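PDB 3GT5: N-acetylglucosamine 2-epimerase, which probably interconverts sugars by epimerisation at carbon 2, as an isomerase of the N-acylglucosamine 2-epimerase family. Local coordinates for residues G190-R193 / Y194-R197; W136-E139 / T140-L144; W253-L256 / L257-D261; H88-P91 / A92-G95. All coordinates share one frame; numbering follows the deposited sequence.

Contact 1: G190-R193 / Y194-R197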
# COMPACT_ATOMS: atom_id res chain seq x y z
N GLY A 190 4.03 20.01 4.96
CA GLY A 190 3.10 20.85 5.67
C GLY A 190 2.05 21.57 4.83
O GLY A 190 1.31 22.38 5.36
N GLU A 191 1.97 21.30 3.53
CA GLU A 191 0.98 22.00 2.69
C GLU A 191 -0.42 21.46 2.92
O GLU A 191 -0.70 20.25 2.69
CB GLU A 191 1.35 21.91 1.23
CG GLU A 191 2.71 22.52 0.90
CD GLU A 191 3.10 22.37 -0.55
OE1 GLU A 191 4.32 22.24 -0.83
OE2 GLU A 191 2.21 22.40 -1.43
N GLN A 192 -1.34 22.37 3.26
CA GLN A 192 -2.70 22.04 3.55
C GLN A 192 -3.40 21.38 2.38
O GLN A 192 -4.29 20.53 2.64
CB GLN A 192 -3.52 23.29 4.00
CG GLN A 192 -4.85 22.97 4.74
CD GLN A 192 -4.65 22.26 6.07
OE1 GLN A 192 -3.51 22.23 6.62
NE2 GLN A 192 -5.75 21.69 6.62
N ARG A 193 -3.05 21.75 1.15
CA ARG A 193 -3.78 21.21 -0.02
C ARG A 193 -3.70 19.69 -0.07
O ARG A 193 -4.65 19.01 -0.50
CB ARG A 193 -3.33 21.81 -1.34
CG ARG A 193 -1.96 21.33 -1.88
CD ARG A 193 -1.54 22.15 -3.08
NE ARG A 193 -0.24 21.67 -3.58
CZ ARG A 193 0.34 22.06 -4.69
NH1 ARG A 193 -0.22 22.97 -5.46
NH2 ARG A 193 1.52 21.54 -5.03
N TYR A 194 -2.56 19.15 0.32
CA TYR A 194 -2.40 17.70 0.32
C TYR A 194 -3.26 17.00 1.33
O TYR A 194 -3.86 15.97 0.99
CB TYR A 194 -0.93 17.32 0.54
CG TYR A 194 0.00 17.86 -0.47
CD1 TYR A 194 -0.28 17.81 -1.84
CD2 TYR A 194 1.22 18.42 -0.08
CE1 TYR A 194 0.59 18.27 -2.77
CE2 TYR A 194 2.12 18.87 -1.02
CZ TYR A 194 1.80 18.81 -2.38
OH TYR A 194 2.71 19.24 -3.35
N LEU A 195 -3.33 17.53 2.56
CA LEU A 195 -4.18 16.96 3.60
C LEU A 195 -5.67 17.04 3.22
O LEU A 195 -6.45 16.09 3.44
CB LEU A 195 -3.95 17.69 4.92
CG LEU A 195 -4.76 17.25 6.10
CD1 LEU A 195 -4.56 15.70 6.39
CD2 LEU A 195 -4.46 18.18 7.38
N GLU A 196 -6.04 18.18 2.62
CA GLU A 196 -7.42 18.39 2.24
C GLU A 196 -7.84 17.47 1.07
O GLU A 196 -8.97 16.95 1.05
CB GLU A 196 -7.69 19.85 1.93
CG GLU A 196 -7.49 20.72 3.21
CD GLU A 196 -8.59 20.71 4.27
OE1 GLU A 196 -9.67 20.08 4.10
OE2 GLU A 196 -8.36 21.37 5.33
N ARG A 197 -6.93 17.24 0.16
CA ARG A 197 -7.22 16.30 -0.95
C ARG A 197 -7.35 14.90 -0.40
O ARG A 197 -8.21 14.12 -0.85
CB ARG A 197 -6.16 16.41 -2.01
CG ARG A 197 -6.34 15.50 -3.20
CD ARG A 197 -7.65 15.70 -3.91
NE ARG A 197 -7.89 17.08 -4.34
CZ ARG A 197 -7.50 17.62 -5.49
NH1 ARG A 197 -6.78 16.95 -6.39
NH2 ARG A 197 -7.84 18.88 -5.75
O HOH W 1 5.15 20.21 -2.51
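R193 and Y194 lie side by side and point the same way, the arginine chain passing over one face of the phenol ring. R193 CG makes a CH-pi contact there, 4.2 Å from the centroid of the Y194 ring and displaced toward its rim. With chi1 at 74°, CG is wedged between the backbone N and the carbonyl carbon, and the extended chain beyond it runs along the tyrosine to the hydroxyl. There R193 NH2 donates to Y194 OH at 3.1 Å, almost straight and in the guanidinium plane, although that plane is turned 61° from the ring. R193 NH2 also forms a salt bridge with D138.

E191 runs alongside the ring at CE2, its OE2 3.6 Å from Y194 CE2, with the carboxylate turned 31° from the phenol. A water accepts from Y194 OH and donates to E191 OE1, so the phenol oxygen both takes and gives a hydrogen.

Q192 and E196 cross one helical turn apart. The bent glutamine brings NE2 to within 2.9 Å of E196 OE2, meeting the oxygen on its anti side.

Y194 packs on M182 and A185. A side-chain pair spaced i to i+4, beside a buried tyrosine that packs on helix 172-189, lies near the start of helix 192-211, one of the helices of the (alpha/alpha)6 toroid characteristic of this family.

Contact 2: W136-E139 / T140-L144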
# COMPACT_ATOMS: atom_id res chain seq x y z
N TRP A 136 9.42 18.23 -6.93
CA TRP A 136 8.98 17.02 -7.64
C TRP A 136 7.55 16.67 -7.25
O TRP A 136 6.77 16.20 -8.10
CB TRP A 136 9.87 15.82 -7.31
CG TRP A 136 11.32 15.98 -7.60
CD1 TRP A 136 11.90 16.87 -8.48
CD2 TRP A 136 12.39 15.22 -7.01
NE1 TRP A 136 13.27 16.71 -8.45
CE2 TRP A 136 13.59 15.72 -7.54
CE3 TRP A 136 12.43 14.19 -6.07
CZ2 TRP A 136 14.85 15.19 -7.19
CZ3 TRP A 136 13.69 13.66 -5.70
CH2 TRP A 136 14.87 14.17 -6.26
N MET A 137 7.23 16.89 -5.96
CA MET A 137 5.86 16.72 -5.44
C MET A 137 4.91 17.69 -6.13
O MET A 137 3.80 17.33 -6.56
CB MET A 137 5.79 16.88 -3.90
CG MET A 137 6.63 15.87 -3.07
SD MET A 137 7.08 16.31 -1.38
CE MET A 137 5.47 16.44 -0.71
N ASP A 138 5.32 18.95 -6.23
CA ASP A 138 4.49 19.94 -6.89
C ASP A 138 4.29 19.58 -8.38
O ASP A 138 3.18 19.68 -8.89
CB ASP A 138 5.03 21.37 -6.69
CG ASP A 138 4.18 22.40 -7.40
OD1 ASP A 138 2.92 22.45 -7.20
OD2 ASP A 138 4.77 23.11 -8.25
N GLU A 139 5.33 19.10 -9.05
CA GLU A 139 5.25 18.67 -10.47
C GLU A 139 4.27 17.52 -10.61
O GLU A 139 3.49 17.51 -11.57
CB GLU A 139 6.65 18.24 -10.92
CG GLU A 139 6.88 17.48 -12.25
CD GLU A 139 8.21 16.73 -12.16
OE1 GLU A 139 8.21 15.53 -11.73
OE2 GLU A 139 9.27 17.38 -12.38
N THR A 140 4.29 16.59 -9.64
CA THR A 140 3.39 15.42 -9.68
C THR A 140 1.94 15.87 -9.41
O THR A 140 1.03 15.44 -10.10
CB THR A 140 3.83 14.36 -8.67
OG1 THR A 140 5.21 14.04 -8.92
CG2 THR A 140 2.96 13.07 -8.78
N TRP A 141 1.75 16.77 -8.45
CA TRP A 141 0.42 17.36 -8.20
C TRP A 141 -0.12 18.00 -9.51
O TRP A 141 -1.29 17.79 -9.91
CB TRP A 141 0.51 18.40 -7.07
CG TRP A 141 -0.77 19.18 -6.86
CD1 TRP A 141 -1.14 20.32 -7.53
CD2 TRP A 141 -1.84 18.87 -5.98
NE1 TRP A 141 -2.35 20.73 -7.10
CE2 TRP A 141 -2.81 19.88 -6.14
CE3 TRP A 141 -2.07 17.87 -5.01
CZ2 TRP A 141 -4.00 19.90 -5.42
CZ3 TRP A 141 -3.24 17.91 -4.30
CH2 TRP A 141 -4.19 18.92 -4.50
N CYS A 142 0.71 18.79 -10.17
CA CYS A 142 0.28 19.48 -11.39
C CYS A 142 -0.12 18.51 -12.48
O CYS A 142 -1.15 18.70 -13.13
CB CYS A 142 1.33 20.45 -11.88
SG CYS A 142 1.41 21.87 -10.82
N LEU A 143 0.68 17.44 -12.65
CA LEU A 143 0.40 16.40 -13.63
C LEU A 143 -0.94 15.69 -13.34
O LEU A 143 -1.75 15.50 -14.27
CB LEU A 143 1.54 15.37 -13.63
CG LEU A 143 1.39 14.33 -14.75
CD1 LEU A 143 1.89 14.85 -16.09
CD2 LEU A 143 2.09 13.02 -14.31
N LEU A 144 -1.16 15.34 -12.07
CA LEU A 144 -2.43 14.77 -11.61
C LEU A 144 -3.60 15.72 -11.85
O LEU A 144 -4.67 15.31 -12.31
CB LEU A 144 -2.31 14.37 -10.12
CG LEU A 144 -1.43 13.14 -9.89
CD1 LEU A 144 -1.07 13.08 -8.40
CD2 LEU A 144 -2.18 11.89 -10.34
O HOH W 2 6.26 13.95 -11.43
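T140 reaches back one turn to W136 with both its hydroxyl and its amide. T140 OG1 donates to W136 O at 2.8 Å, T140 N donates to W136 O at 2.9 Å, and the two arrive from opposite faces of the carbonyl plane. The hydroxyl is brought there by chi1 of -54°, which sets OG1 beside the threonine's own backbone N and leaves CG2 on the far side. OG1 is engaged further by a water that donates to it at 2.7 Å and also donates to E139 OE1, tying neighbouring side chains together.

A threonine hydroxyl bonded to the carbonyl four residues earlier is a familiar helix motif, and here it lies in the middle of helix 133-147, one of the helices of the family's alpha/alpha toroid.

E139 is extended beyond CG, which takes its carboxylate off the helix to R85, its salt-bridge partner. D138, whose OD1 is taken by R193, also stands by C142: OD1 lies 4.0 Å from C142 SG, a loose contact along the turn. Beneath these side chains C142 N bonds to D138 O at 2.9 Å, and L143 N bonds to E139 O at 3.0 Å.

Contact 3: W253-L256 / L257-D261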
# COMPACT_ATOMS: atom_id res chain seq x y z
N TRP A 253 -8.36 1.19 4.60
CA TRP A 253 -9.10 2.46 4.72
C TRP A 253 -9.32 2.86 6.19
O TRP A 253 -9.24 4.05 6.55
CB TRP A 253 -10.43 2.38 3.99
CG TRP A 253 -10.38 2.81 2.58
CD1 TRP A 253 -10.58 2.04 1.46
CD2 TRP A 253 -10.08 4.12 2.11
NE1 TRP A 253 -10.42 2.79 0.34
CE2 TRP A 253 -10.14 4.09 0.70
CE3 TRP A 253 -9.76 5.34 2.75
CZ2 TRP A 253 -9.88 5.22 -0.11
CZ3 TRP A 253 -9.52 6.47 1.95
CH2 TRP A 253 -9.60 6.40 0.55
N ALA A 254 -9.63 1.89 7.05
CA ALA A 254 -9.81 2.17 8.46
C ALA A 254 -8.54 2.83 9.03
O ALA A 254 -8.63 3.83 9.79
CB ALA A 254 -10.17 0.93 9.25
N LYS A 255 -7.39 2.31 8.65
CA LYS A 255 -6.10 2.89 9.04
C LYS A 255 -5.93 4.31 8.51
O LYS A 255 -5.55 5.24 9.25
CB LYS A 255 -4.98 1.99 8.55
CG LYS A 255 -3.55 2.41 8.97
CD LYS A 255 -2.45 1.82 8.09
CE LYS A 255 -2.43 2.44 6.72
NZ LYS A 255 -1.60 1.67 5.84
N LEU A 256 -6.20 4.50 7.22
CA LEU A 256 -6.08 5.84 6.64
C LEU A 256 -7.02 6.85 7.29
O LEU A 256 -6.64 8.02 7.51
CB LEU A 256 -6.31 5.79 5.13
CG LEU A 256 -5.30 5.01 4.31
CD1 LEU A 256 -5.82 5.03 2.86
CD2 LEU A 256 -3.80 5.54 4.40
N LEU A 257 -8.25 6.44 7.62
CA LEU A 257 -9.20 7.33 8.31
C LEU A 257 -8.69 7.69 9.71
O LEU A 257 -8.91 8.83 10.19
CB LEU A 257 -10.57 6.66 8.45
CG LEU A 257 -11.29 6.37 7.15
CD1 LEU A 257 -12.63 5.62 7.42
CD2 LEU A 257 -11.58 7.66 6.36
N LEU A 258 -8.03 6.75 10.39
CA LEU A 258 -7.47 7.04 11.72
C LEU A 258 -6.19 7.92 11.64
O LEU A 258 -5.91 8.67 12.57
CB LEU A 258 -7.19 5.75 12.52
CG LEU A 258 -8.37 5.24 13.35
CD1 LEU A 258 -8.63 6.06 14.66
CD2 LEU A 258 -9.62 5.16 12.56
N ILE A 259 -5.47 7.85 10.55
CA ILE A 259 -4.34 8.78 10.32
C ILE A 259 -4.94 10.18 10.03
O ILE A 259 -4.48 11.17 10.57
CB ILE A 259 -3.43 8.33 9.19
CG1 ILE A 259 -2.74 7.00 9.58
CG2 ILE A 259 -2.36 9.42 8.89
CD1 ILE A 259 -1.98 6.34 8.46
N LEU A 260 -6.01 10.24 9.24
CA LEU A 260 -6.67 11.53 9.01
C LEU A 260 -7.16 12.15 10.31
O LEU A 260 -7.06 13.37 10.49
CB LEU A 260 -7.82 11.39 8.03
CG LEU A 260 -7.39 11.32 6.57
CD1 LEU A 260 -8.48 10.62 5.74
CD2 LEU A 260 -7.11 12.73 6.00
N ASP A 261 -7.67 11.30 11.21
CA ASP A 261 -8.26 11.75 12.49
C ASP A 261 -7.20 12.40 13.41
O ASP A 261 -7.54 13.17 14.34
CB ASP A 261 -8.92 10.55 13.16
CG ASP A 261 -9.45 10.85 14.55
OD1 ASP A 261 -10.52 11.46 14.67
OD2 ASP A 261 -8.80 10.40 15.54
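W253 O receives the amide of L257 at 2.8 Å (W253 O to L257 N), in a bond that is nearly straight at 163°. The leucine branch point closes over the same acceptor: L257 CG stands 3.2 Å from W253 O, brought back along the helix by chi1 of -65°. The pattern recurs on the next two residues. L258 CD2 comes within 3.2 Å of A254 O, while I259 CG1 lies 3.3 Å from K255 O, so aliphatic carbons flank carbonyls that also accept backbone amides four residues on.

Where side chain meets side chain the touch is lighter, K255 CG lying 4.3 Å from I259 CD1. Within W253-L256, L256 CD1 lies over one face of the W253 indole, toward its rim. The polar ends are satisfied elsewhere, W253 NE1 by Q172 and K255 NZ by a salt bridge to E314.

These turns belong to helix 247-263, whose buried side chains spread to several neighbours. W253 leans on helices 172-189 and 192-211, and L260 reaches both as well. L257 lies against A202 of helix 192-211 and against helix 269-284, while K255 and L258 pack on helix 309-326.

Contact 4: H88-P91 / A92-G95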
# COMPACT_ATOMS: atom_id res chain seq x y z
N HIS A 88 12.43 5.72 -15.25
CA HIS A 88 10.97 5.59 -15.40
C HIS A 88 10.33 6.81 -16.06
O HIS A 88 9.47 6.67 -16.91
CB HIS A 88 10.24 5.33 -14.06
CG HIS A 88 10.36 3.93 -13.58
ND1 HIS A 88 9.55 2.91 -14.02
CD2 HIS A 88 11.24 3.36 -12.70
CE1 HIS A 88 9.88 1.79 -13.39
NE2 HIS A 88 10.89 2.04 -12.57
N ARG A 89 10.76 7.99 -15.65
CA ARG A 89 10.08 9.20 -16.05
C ARG A 89 10.41 9.58 -17.49
O ARG A 89 11.57 9.62 -17.89
CB ARG A 89 10.45 10.34 -15.14
CG ARG A 89 9.62 11.61 -15.34
CD ARG A 89 10.04 12.70 -14.37
NE ARG A 89 9.13 13.82 -14.54
CZ ARG A 89 9.36 14.87 -15.31
NH1 ARG A 89 10.52 15.00 -15.96
NH2 ARG A 89 8.43 15.82 -15.40
N ASN A 90 9.36 9.85 -18.24
CA ASN A 90 9.43 10.34 -19.61
C ASN A 90 9.41 11.88 -19.58
O ASN A 90 8.37 12.50 -19.27
CB ASN A 90 8.28 9.77 -20.44
CG ASN A 90 8.29 10.24 -21.87
OD1 ASN A 90 9.03 11.17 -22.22
ND2 ASN A 90 7.47 9.62 -22.70
N PRO A 91 10.56 12.51 -19.84
CA PRO A 91 10.64 13.98 -19.79
C PRO A 91 9.70 14.68 -20.77
O PRO A 91 9.29 15.80 -20.49
CB PRO A 91 12.11 14.26 -20.17
CG PRO A 91 12.83 13.01 -19.82
CD PRO A 91 11.88 11.91 -20.19
N ALA A 92 9.36 14.04 -21.89
CA ALA A 92 8.46 14.65 -22.89
C ALA A 92 7.00 14.76 -22.44
O ALA A 92 6.30 15.67 -22.85
CB ALA A 92 8.52 13.86 -24.20
N THR A 93 6.53 13.81 -21.63
CA THR A 93 5.10 13.74 -21.25
C THR A 93 4.88 14.00 -19.75
O THR A 93 3.80 14.38 -19.32
CB THR A 93 4.50 12.37 -21.63
OG1 THR A 93 5.13 11.32 -20.88
CG2 THR A 93 4.68 12.07 -23.12
N GLY A 94 5.91 13.76 -18.95
CA GLY A 94 5.76 13.82 -17.49
C GLY A 94 5.27 12.49 -16.92
O GLY A 94 5.25 12.32 -15.72
N GLY A 95 4.90 11.54 -17.77
CA GLY A 95 4.46 10.22 -17.30
C GLY A 95 5.62 9.30 -16.97
O GLY A 95 6.80 9.59 -17.25
O HOH W 3 5.90 14.29 -14.20
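N90 does most of the work in joining H88-P91 to A92-G95, and its backbone bonds come first. N90 N donates to G95 O at 2.8 Å, an almost linear bond of 174°, which brings the two ends of this turn together. N90 O accepts twice: G94 N lies 2.8 Å from N90 O and closes an alpha turn, while T93 N, at 3.3 Å from N90 O, approaches from well above the carbonyl plane and completes a tighter turn through P91 and A92.

Bonds between side chain and backbone form a second group. N90 OD1 accepts from A92 N at 2.9 Å, an Asx turn in which the donor stands above the plane of the amide carbonyl; chi1 of 180° swings the amide out over the following residues. T93 OG1 accepts from G95 N at 3.1 Å, an ST turn.

Looser contacts make up the third. R89 CA forms a CA-H...O contact of 3.5 Å with G95 O. The extended side chain of R89 passes beside G94, and a water accepts from R89 NH2 while donating to G94 O. The R89 charge also has a long, weak ion pair with E139. Before the turn, H88 holds A97 O and S54 with its two ring nitrogens.

G94 has positive phi, a conformation in which glycine avoids a clash with the preceding carbonyl. The chemistry is therefore that of a turn knitted from its own amides, with short polar side chains supplying extra acceptors where helix 71-88 ends and the chain heads for strand 99-101.

In the fold
Along the chain the order is contact 4, contact 2, contact 1, contact 3, and the four follow in series. In space they form a chain of neighbours in that same order: contact 4 touches contact 2, their centres about 12 Å apart, contact 2 touches contact 1 across helices 133-147 and 192-211, and contact 1 touches contact 3 through L195 and L260. Contacts 3 and 4 stand farthest apart, about 32 Å between centres. Three of the four are turns of helices in the alpha/alpha toroid, and the fourth links helix 71-88 to strand 99-101 of the antiparallel sheet. Helix 192-211 thus packs against both 133-147 and 247-263, and the contacts mark a path across the toroid from the loop at contact 4.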